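Dihydropteroate synthase (Clostridioides difficile, PDB 6PZ2) catalyses the folate-pathway condensation of a dihydropterin pyrophosphate with p-aminobenzoate to give dihydropteroate, the step that sulfonamides target in this enzyme family. Local coordinates at residues Y65-I79 against I92-L106. Residues are numbered along the deposited sequence; the frame is centred on the assembly and turned at random.
Sequences YVDSDEELRRVIPVI and IDTYKADVAEEALKL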
ATOM      1  N   TYR A  65     -25.266 -14.467 -17.036  1.00 47.34           N
ATOM      2  CA  TYR A  65     -24.969 -14.026 -18.387  1.00 45.60           C
ATOM      3  C   TYR A  65     -26.104 -13.089 -18.821  1.00 40.35           C
ATOM      4  O   TYR A  65     -27.255 -13.311 -18.488  1.00 34.87           O
ATOM      5  CB  TYR A  65     -24.823 -15.247 -19.300  1.00 47.45           C
ATOM      6  CG  TYR A  65     -24.921 -14.986 -20.789  1.00 62.29           C
ATOM      7  CD1 TYR A  65     -23.778 -14.833 -21.567  1.00 57.56           C
ATOM      8  CD2 TYR A  65     -26.150 -14.932 -21.439  1.00 58.69           C
ATOM      9  CE1 TYR A  65     -23.853 -14.603 -22.933  1.00 57.42           C
ATOM     10  CE2 TYR A  65     -26.241 -14.709 -22.803  1.00 54.40           C
ATOM     11  CZ  TYR A  65     -25.088 -14.538 -23.551  1.00 55.58           C
ATOM     12  OH  TYR A  65     -25.162 -14.290 -24.892  1.00 59.63           O
ATOM     13  N   VAL A  66     -25.754 -12.045 -19.549  1.00 35.11           N
ATOM     14  CA  VAL A  66     -26.680 -11.089 -20.146  1.00 38.07           C
ATOM     15  C   VAL A  66     -26.568 -11.233 -21.670  1.00 37.97           C
ATOM     16  O   VAL A  66     -25.431 -11.219 -22.190  1.00 37.78           O
ATOM     17  CB  VAL A  66     -26.269  -9.667 -19.709  1.00 40.02           C
ATOM     18  CG1 VAL A  66     -27.240  -8.601 -20.158  1.00 39.31           C
ATOM     19  CG2 VAL A  66     -26.064  -9.584 -18.203  1.00 46.11           C
ATOM     20  N   ASP A  67     -27.692 -11.292 -22.394  1.00 35.73           N
ATOM     21  CA  ASP A  67     -27.625 -11.284 -23.863  1.00 37.79           C
ATOM     22  C   ASP A  67     -27.231  -9.865 -24.284  1.00 34.02           C
ATOM     23  O   ASP A  67     -27.437  -8.903 -23.539  1.00 29.23           O
ATOM     24  CB  ASP A  67     -28.893 -11.815 -24.546  1.00 46.92           C
ATOM     25  CG  ASP A  67     -30.055 -10.836 -24.557  1.00 61.78           C
ATOM     26  OD1 ASP A  67     -30.975 -11.033 -23.742  1.00 84.56           O
ATOM     27  OD2 ASP A  67     -30.031  -9.874 -25.360  1.00 61.81           O
ATOM     28  N   SER A  68     -26.689  -9.756 -25.480  1.00 30.36           N
ATOM     29  CA  SER A  68     -26.063  -8.511 -25.868  1.00 35.81           C
ATOM     30  C   SER A  68     -27.083  -7.384 -26.099  1.00 35.41           C
ATOM     31  O   SER A  68     -26.737  -6.209 -25.919  1.00 28.50           O
ATOM     32  CB  SER A  68     -25.152  -8.725 -27.043  1.00 38.53           C
ATOM     33  OG  SER A  68     -25.873  -9.226 -28.141  1.00 35.50           O
ATOM     34  N   ASP A  69     -28.317  -7.703 -26.471  1.00 31.10           N
ATOM     35  CA  ASP A  69     -29.331  -6.660 -26.598  1.00 38.89           C
ATOM     36  C   ASP A  69     -29.563  -6.015 -25.227  1.00 36.27           C
ATOM     37  O   ASP A  69     -29.597  -4.790 -25.105  1.00 32.15           O
ATOM     38  CB  ASP A  69     -30.675  -7.191 -27.118  1.00 44.19           C
ATOM     39  CG  ASP A  69     -30.795  -7.325 -28.629  1.00 52.83           C
ATOM     40  OD1 ASP A  69     -29.896  -6.856 -29.361  1.00 53.61           O
ATOM     41  OD2 ASP A  69     -31.817  -7.892 -29.068  1.00 76.20           O
ATOM     42  N   GLU A  70     -29.729  -6.855 -24.211  1.00 31.65           N
ATOM     43  CA  GLU A  70     -29.933  -6.365 -22.857  1.00 34.48           C
ATOM     44  C   GLU A  70     -28.702  -5.575 -22.404  1.00 30.67           C
ATOM     45  O   GLU A  70     -28.829  -4.513 -21.808  1.00 30.07           O
ATOM     46  CB  GLU A  70     -30.254  -7.513 -21.900  1.00 37.96           C
ATOM     47  CG  GLU A  70     -30.398  -7.092 -20.449  1.00 44.08           C
ATOM     48  CD  GLU A  70     -31.578  -6.190 -20.130  1.00 50.92           C
ATOM     49  OE1 GLU A  70     -32.693  -6.555 -20.549  1.00 70.53           O
ATOM     50  OE2 GLU A  70     -31.383  -5.121 -19.482  1.00 52.46           O
ATOM     51  N   GLU A  71     -27.524  -6.101 -22.685  1.00 29.85           N
ATOM     52  CA  GLU A  71     -26.295  -5.446 -22.252  1.00 32.02           C
ATOM     53  C   GLU A  71     -26.229  -4.027 -22.854  1.00 30.99           C
ATOM     54  O   GLU A  71     -25.815  -3.049 -22.189  1.00 33.31           O
ATOM     55  CB  GLU A  71     -25.151  -6.390 -22.625  1.00 31.59           C
ATOM     56  CG  GLU A  71     -23.770  -5.989 -22.129  1.00 35.82           C
ATOM     57  CD  GLU A  71     -22.682  -7.024 -22.391  1.00 35.75           C
ATOM     58  OE1 GLU A  71     -23.024  -8.160 -22.787  1.00 35.37           O
ATOM     59  OE2 GLU A  71     -21.484  -6.684 -22.230  1.00 37.29           O
ATOM     60  N   LEU A  72     -26.611  -3.898 -24.126  1.00 32.69           N
ATOM     61  CA  LEU A  72     -26.556  -2.590 -24.854  1.00 36.48           C
ATOM     62  C   LEU A  72     -27.592  -1.581 -24.320  1.00 30.47           C
ATOM     63  O   LEU A  72     -27.344  -0.336 -24.203  1.00 27.70           O
ATOM     64  CB  LEU A  72     -26.728  -2.858 -26.355  1.00 34.09           C
ATOM     65  CG  LEU A  72     -25.450  -3.296 -27.076  1.00 36.93           C
ATOM     66  CD1 LEU A  72     -25.733  -3.832 -28.469  1.00 34.62           C
ATOM     67  CD2 LEU A  72     -24.460  -2.145 -27.162  1.00 35.91           C
ATOM     68  N   ARG A  73     -28.750  -2.112 -23.952  1.00 29.86           N
ATOM     69  CA  ARG A  73     -29.832  -1.289 -23.371  1.00 33.76           C
ATOM     70  C   ARG A  73     -29.329  -0.654 -22.071  1.00 30.87           C
ATOM     71  O   ARG A  73     -29.640   0.500 -21.777  1.00 30.80           O
ATOM     72  CB  ARG A  73     -31.096  -2.112 -23.085  1.00 32.98           C
ATOM     73  CG  ARG A  73     -31.920  -2.445 -24.314  1.00 34.63           C
ATOM     74  CD  ARG A  73     -33.256  -3.101 -23.987  1.00 38.41           C
ATOM     75  NE  ARG A  73     -33.199  -4.406 -23.339  1.00 36.90           N
ATOM     76  CZ  ARG A  73     -33.341  -5.582 -23.943  1.00 36.39           C
ATOM     77  NH1 ARG A  73     -33.515  -6.671 -23.214  1.00 35.79           N
ATOM     78  NH2 ARG A  73     -33.316  -5.675 -25.260  1.00 34.47           N
ATOM     79  N   ARG A  74     -28.506  -1.390 -21.320  1.00 33.66           N
ATOM     80  CA  ARG A  74     -27.958  -0.858 -20.071  1.00 29.92           C
ATOM     81  C   ARG A  74     -26.840   0.140 -20.372  1.00 30.23           C
ATOM     82  O   ARG A  74     -26.806   1.196 -19.737  1.00 31.23           O
ATOM     83  CB  ARG A  74     -27.425  -1.974 -19.175  1.00 31.86           C
ATOM     84  CG  ARG A  74     -28.504  -2.919 -18.676  1.00 30.22           C
ATOM     85  CD  ARG A  74     -27.873  -4.217 -18.238  1.00 31.81           C
ATOM     86  NE  ARG A  74     -28.883  -5.153 -17.770  1.00 31.14           N
ATOM     87  CZ  ARG A  74     -28.623  -6.253 -17.081  1.00 34.08           C
ATOM     88  NH1 ARG A  74     -27.370  -6.548 -16.773  1.00 30.79           N
ATOM     89  NH2 ARG A  74     -29.613  -7.074 -16.755  1.00 28.37           N
ATOM     90  N   VAL A  75     -25.947  -0.154 -21.310  1.00 28.31           N
ATOM     91  CA  VAL A  75     -24.763   0.713 -21.424  1.00 28.56           C
ATOM     92  C   VAL A  75     -24.967   1.880 -22.395  1.00 31.95           C
ATOM     93  O   VAL A  75     -24.320   2.912 -22.169  1.00 30.99           O
ATOM     94  CB  VAL A  75     -23.485  -0.081 -21.752  1.00 32.12           C
ATOM     95  CG1 VAL A  75     -23.221  -1.160 -20.704  1.00 33.35           C
ATOM     96  CG2 VAL A  75     -23.530  -0.705 -23.140  1.00 34.30           C
ATOM     97  N   ILE A  76     -25.802   1.763 -23.437  1.00 32.07           N
ATOM     98  CA  ILE A  76     -25.862   2.811 -24.502  1.00 36.10           C
ATOM     99  C   ILE A  76     -26.254   4.182 -23.927  1.00 31.47           C
ATOM    100  O   ILE A  76     -25.595   5.199 -24.202  1.00 32.06           O
ATOM    101  CB  ILE A  76     -26.801   2.376 -25.651  1.00 38.71           C
ATOM    102  CG1 ILE A  76     -26.201   1.220 -26.441  1.00 41.44           C
ATOM    103  CG2 ILE A  76     -27.144   3.512 -26.593  1.00 43.70           C
ATOM    104  CD1 ILE A  76     -24.901   1.573 -27.095  1.00 49.73           C
ATOM    105  N   PRO A  77     -27.332   4.237 -23.159  1.00 28.34           N
ATOM    106  CA  PRO A  77     -27.687   5.535 -22.583  1.00 31.61           C
ATOM    107  C   PRO A  77     -26.629   6.122 -21.639  1.00 34.19           C
ATOM    108  O   PRO A  77     -26.468   7.337 -21.567  1.00 34.94           O
ATOM    109  CB  PRO A  77     -28.980   5.324 -21.781  1.00 33.66           C
ATOM    110  CG  PRO A  77     -29.335   3.846 -21.930  1.00 33.92           C
ATOM    111  CD  PRO A  77     -28.204   3.156 -22.660  1.00 30.81           C
ATOM    112  N   VAL A  78     -25.883   5.266 -20.949  1.00 36.39           N
ATOM    113  CA  VAL A  78     -24.838   5.770 -20.054  1.00 31.87           C
ATOM    114  C   VAL A  78     -23.680   6.333 -20.876  1.00 31.10           C
ATOM    115  O   VAL A  78     -23.161   7.397 -20.515  1.00 27.78           O
ATOM    116  CB  VAL A  78     -24.347   4.696 -19.067  1.00 32.49           C
ATOM    117  CG1 VAL A  78     -23.254   5.231 -18.163  1.00 31.24           C
ATOM    118  CG2 VAL A  78     -25.498   4.114 -18.265  1.00 28.19           C
ATOM    119  N   ILE A  79     -23.290   5.627 -21.943  1.00 31.82           N
ATOM    120  CA  ILE A  79     -22.213   6.118 -22.817  1.00 33.39           C
ATOM    121  C   ILE A  79     -22.604   7.479 -23.403  1.00 37.75           C
ATOM    122  O   ILE A  79     -21.775   8.386 -23.437  1.00 33.36           O
ATOM    123  CB  ILE A  79     -21.890   5.120 -23.938  1.00 32.64           C
ATOM    124  CG1 ILE A  79     -21.265   3.844 -23.393  1.00 32.11           C
ATOM    125  CG2 ILE A  79     -21.003   5.777 -24.990  1.00 34.74           C
ATOM    126  CD1 ILE A  79     -21.225   2.741 -24.403  1.00 34.85           C
ATOM    127  N   ILE A  92     -15.161  -0.134 -22.373  1.00 28.28           N
ATOM    128  CA  ILE A  92     -16.385  -0.913 -22.276  1.00 27.14           C
ATOM    129  C   ILE A  92     -15.982  -2.325 -21.845  1.00 27.09           C
ATOM    130  O   ILE A  92     -15.239  -3.012 -22.510  1.00 25.45           O
ATOM    131  CB  ILE A  92     -17.204  -0.903 -23.582  1.00 25.66           C
ATOM    132  CG1 ILE A  92     -18.441  -1.801 -23.502  1.00 28.78           C
ATOM    133  CG2 ILE A  92     -16.351  -1.356 -24.758  1.00 27.59           C
ATOM    134  CD1 ILE A  92     -19.580  -1.251 -22.701  1.00 32.73           C
ATOM    135  N   ASP A  93     -16.495  -2.726 -20.704  1.00 30.46           N
ATOM    136  CA  ASP A  93     -16.158  -3.992 -20.142  1.00 32.95           C
ATOM    137  C   ASP A  93     -17.102  -4.998 -20.792  1.00 28.84           C
ATOM    138  O   ASP A  93     -18.168  -5.235 -20.273  1.00 29.84           O
ATOM    139  CB  ASP A  93     -16.342  -3.982 -18.620  1.00 37.59           C
ATOM    140  CG  ASP A  93     -15.876  -5.235 -17.887  1.00 47.12           C
ATOM    141  OD1 ASP A  93     -16.018  -6.382 -18.413  1.00 49.08           O
ATOM    142  OD2 ASP A  93     -15.383  -5.053 -16.764  1.00 65.01           O
ATOM    143  N   THR A  94     -16.715  -5.570 -21.905  1.00 28.72           N
ATOM    144  CA  THR A  94     -17.561  -6.592 -22.534  1.00 30.91           C
ATOM    145  C   THR A  94     -16.650  -7.595 -23.249  1.00 29.85           C
ATOM    146  O   THR A  94     -15.611  -7.189 -23.764  1.00 29.39           O
ATOM    147  CB  THR A  94     -18.524  -5.976 -23.565  1.00 30.83           C
ATOM    148  OG1 THR A  94     -19.408  -6.995 -24.024  1.00 30.98           O
ATOM    149  CG2 THR A  94     -17.814  -5.401 -24.770  1.00 29.51           C
ATOM    150  N   TYR A  95     -17.058  -8.861 -23.311  1.00 28.45           N
ATOM    151  CA  TYR A  95     -16.389  -9.811 -24.164  1.00 30.84           C
ATOM    152  C   TYR A  95     -17.200 -10.059 -25.440  1.00 33.65           C
ATOM    153  O   TYR A  95     -16.833 -10.937 -26.231  1.00 32.64           O
ATOM    154  CB  TYR A  95     -16.183 -11.150 -23.453  1.00 32.29           C
ATOM    155  CG  TYR A  95     -17.418 -11.749 -22.837  1.00 31.41           C
ATOM    156  CD1 TYR A  95     -18.221 -12.639 -23.532  1.00 37.25           C
ATOM    157  CD2 TYR A  95     -17.741 -11.473 -21.523  1.00 34.94           C
ATOM    158  CE1 TYR A  95     -19.319 -13.238 -22.937  1.00 34.51           C
ATOM    159  CE2 TYR A  95     -18.852 -12.038 -20.918  1.00 39.14           C
ATOM    160  CZ  TYR A  95     -19.649 -12.913 -21.632  1.00 40.37           C
ATOM    161  OH  TYR A  95     -20.747 -13.447 -21.018  1.00 42.25           O
ATOM    162  N   LYS A  96     -18.282  -9.310 -25.656  1.00 33.25           N
ATOM    163  CA  LYS A  96     -19.104  -9.515 -26.858  1.00 31.99           C
ATOM    164  C   LYS A  96     -18.785  -8.447 -27.909  1.00 30.85           C
ATOM    165  O   LYS A  96     -18.848  -7.249 -27.658  1.00 31.28           O
ATOM    166  CB  LYS A  96     -20.582  -9.514 -26.483  1.00 33.05           C
ATOM    167  CG  LYS A  96     -20.925 -10.490 -25.365  1.00 35.06           C
ATOM    168  CD  LYS A  96     -22.396 -10.584 -25.094  1.00 35.45           C
ATOM    169  CE  LYS A  96     -22.727 -11.378 -23.849  1.00 40.38           C
ATOM    170  NZ  LYS A  96     -22.330 -10.683 -22.600  1.00 43.27           N
ATOM    171  N   ALA A  97     -18.484  -8.925 -29.112  1.00 29.46           N
ATOM    172  CA  ALA A  97     -18.042  -8.090 -30.221  1.00 29.42           C
ATOM    173  C   ALA A  97     -19.140  -7.109 -30.647  1.00 30.09           C
ATOM    174  O   ALA A  97     -18.844  -5.960 -30.980  1.00 26.03           O
ATOM    175  CB  ALA A  97     -17.612  -8.982 -31.360  1.00 32.22           C
ATOM    176  N   ASP A  98     -20.400  -7.521 -30.596  1.00 29.40           N
ATOM    177  CA  ASP A  98     -21.515  -6.624 -31.014  1.00 34.30           C
ATOM    178  C   ASP A  98     -21.734  -5.500 -29.998  1.00 36.06           C
ATOM    179  O   ASP A  98     -22.025  -4.357 -30.393  1.00 32.18           O
ATOM    180  CB  ASP A  98     -22.847  -7.337 -31.267  1.00 34.11           C
ATOM    181  CG  ASP A  98     -23.256  -8.399 -30.260  1.00 42.01           C
ATOM    182  OD1 ASP A  98     -24.369  -8.875 -30.409  1.00 44.47           O
ATOM    183  OD2 ASP A  98     -22.474  -8.773 -29.350  1.00 43.90           O
ATOM    184  N   VAL A  99     -21.553  -5.815 -28.719  1.00 32.91           N
ATOM    185  CA  VAL A  99     -21.614  -4.788 -27.694  1.00 28.54           C
ATOM    186  C   VAL A  99     -20.466  -3.797 -27.912  1.00 29.67           C
ATOM    187  O   VAL A  99     -20.661  -2.568 -27.904  1.00 30.12           O
ATOM    188  CB  VAL A  99     -21.544  -5.414 -26.293  1.00 27.27           C
ATOM    189  CG1 VAL A  99     -21.477  -4.339 -25.232  1.00 27.62           C
ATOM    190  CG2 VAL A  99     -22.703  -6.366 -26.036  1.00 26.38           C
ATOM    191  N   ALA A 100     -19.273  -4.341 -28.079  1.00 29.71           N
ATOM    192  CA  ALA A 100     -18.093  -3.497 -28.283  1.00 31.99           C
ATOM    193  C   ALA A 100     -18.264  -2.555 -29.478  1.00 32.03           C
ATOM    194  O   ALA A 100     -17.882  -1.361 -29.446  1.00 30.19           O
ATOM    195  CB  ALA A 100     -16.883  -4.372 -28.495  1.00 31.92           C
ATOM    196  N   GLU A 101     -18.755  -3.146 -30.558  1.00 30.36           N
ATOM    197  CA  GLU A 101     -18.988  -2.390 -31.788  1.00 35.72           C
ATOM    198  C   GLU A 101     -19.878  -1.168 -31.547  1.00 30.41           C
ATOM    199  O   GLU A 101     -19.512  -0.054 -31.963  1.00 28.58           O
ATOM    200  CB  GLU A 101     -19.658  -3.239 -32.868  1.00 37.86           C
ATOM    201  CG  GLU A 101     -19.915  -2.422 -34.124  1.00 41.74           C
ATOM    202  CD  GLU A 101     -19.567  -3.129 -35.415  1.00 48.08           C
ATOM    203  OE1 GLU A 101     -19.842  -4.357 -35.526  1.00 45.31           O
ATOM    204  OE2 GLU A 101     -19.002  -2.454 -36.284  1.00 44.52           O
ATOM    205  N   GLU A 102     -21.050  -1.378 -30.940  1.00 30.66           N
ATOM    206  CA  GLU A 102     -21.962  -0.242 -30.675  1.00 32.66           C
ATOM    207  C   GLU A 102     -21.279   0.797 -29.781  1.00 32.38           C
ATOM    208  O   GLU A 102     -21.378   2.017 -30.027  1.00 29.96           O
ATOM    209  CB  GLU A 102     -23.281  -0.692 -30.043  1.00 37.10           C
ATOM    210  CG  GLU A 102     -24.260  -1.344 -31.019  1.00 45.65           C
ATOM    211  CD  GLU A 102     -24.275  -0.758 -32.429  1.00 54.47           C
ATOM    212  OE1 GLU A 102     -23.800  -1.454 -33.396  1.00 47.84           O
ATOM    213  OE2 GLU A 102     -24.688   0.423 -32.551  1.00 51.28           O
ATOM    214  N   ALA A 103     -20.583   0.304 -28.757  1.00 28.87           N
ATOM    215  CA  ALA A 103     -19.918   1.214 -27.811  1.00 28.17           C
ATOM    216  C   ALA A 103     -18.880   2.040 -28.569  1.00 28.02           C
ATOM    217  O   ALA A 103     -18.688   3.243 -28.281  1.00 27.73           O
ATOM    218  CB  ALA A 103     -19.276   0.437 -26.681  1.00 28.29           C
ATOM    219  N   LEU A 104     -18.156   1.364 -29.466  1.00 27.49           N
ATOM    220  CA  LEU A 104     -17.068   2.045 -30.160  1.00 31.74           C
ATOM    221  C   LEU A 104     -17.639   3.048 -31.169  1.00 34.74           C
ATOM    222  O   LEU A 104     -17.077   4.128 -31.353  1.00 33.95           O
ATOM    223  CB  LEU A 104     -16.191   0.996 -30.844  1.00 32.65           C
ATOM    224  CG  LEU A 104     -15.234   0.263 -29.909  1.00 31.39           C
ATOM    225  CD1 LEU A 104     -14.600  -0.921 -30.609  1.00 30.67           C
ATOM    226  CD2 LEU A 104     -14.160   1.208 -29.401  1.00 33.41           C
ATOM    227  N   LYS A 105     -18.767   2.724 -31.810  1.00 37.35           N
ATOM    228  CA  LYS A 105     -19.402   3.722 -32.669  1.00 38.26           C
ATOM    229  C   LYS A 105     -19.777   4.966 -31.859  1.00 35.41           C
ATOM    230  O   LYS A 105     -19.683   6.072 -32.372  1.00 38.78           O
ATOM    231  CB  LYS A 105     -20.677   3.204 -33.334  1.00 39.23           C
ATOM    232  CG  LYS A 105     -20.498   2.172 -34.433  1.00 42.84           C
ATOM    233  CD  LYS A 105     -21.839   1.586 -34.839  1.00 49.72           C
ATOM    234  CE  LYS A 105     -21.728   0.430 -35.804  1.00 56.75           C
ATOM    235  NZ  LYS A 105     -23.038  -0.233 -36.014  1.00 63.74           N
ATOM    236  N   LEU A 106     -20.180   4.820 -30.606  1.00 39.50           N
ATOM    237  CA  LEU A 106     -20.524   5.997 -29.772  1.00 38.21           C
ATOM    238  C   LEU A 106     -19.297   6.686 -29.166  1.00 38.47           C
ATOM    239  O   LEU A 106     -19.487   7.634 -28.412  1.00 41.35           O
ATOM    240  CB  LEU A 106     -21.464   5.558 -28.651  1.00 37.33           C
ATOM    241  CG  LEU A 106     -22.834   5.073 -29.113  1.00 44.24           C
ATOM    242  CD1 LEU A 106     -23.586   4.401 -27.978  1.00 43.66           C
ATOM    243  CD2 LEU A 106     -23.648   6.228 -29.677  1.00 41.29           C
TER
HETATM  244  O   HOH W   1     -19.974  -8.941 -21.628  1.00 33.97           O
HETATM  245  O   HOH W   2     -20.833  -4.447 -20.732  1.00 35.59           O
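Glu71 meets Val99, Thr94 and Lys96 where residues 68-79 of helix 68-85 in the TIM barrel pack against the neighbouring helix 97-105, roughly parallel, with segment axes 9.5 Å apart and crossing at -27°. CB of Glu71 lies 4.2 Å from Val99 CG2, CG rests against both Val99 methyls, the two side chains running nearly perpendicular, and CD lies 3.7 Å from Val99 CG2. With CG anti to the backbone N (chi1 -173°) and the chain extended beyond it, the carboxylate reaches the loop after strand 90-93. There OE1 takes Lys96 NZ at 2.6 Å on its syn side, a salt bridge. OE2 accepts Thr94 OG1 at 2.8 Å from above the carboxylate plane, and two waters also donate to it, one of them bridging to Asp93 O. Asp93 itself touches the bound pteroic acid, so this is a water-mediated link from Glu71 to the backbone of a pocket residue. Lys96 NZ has a second carboxylate partner, Glu57.

Ser68 OG donates to Asp98 OD1 at 2.7 Å, again from above the carboxylate plane. Farther along, packing is apolar: Leu72 CD2 presses on Glu102 CB, Ile79 CD1 lies 3.8 Å from Ala103 CB, and Ile76 CD1 sits unusually tightly against Leu106 CD1, at 3.2 Å.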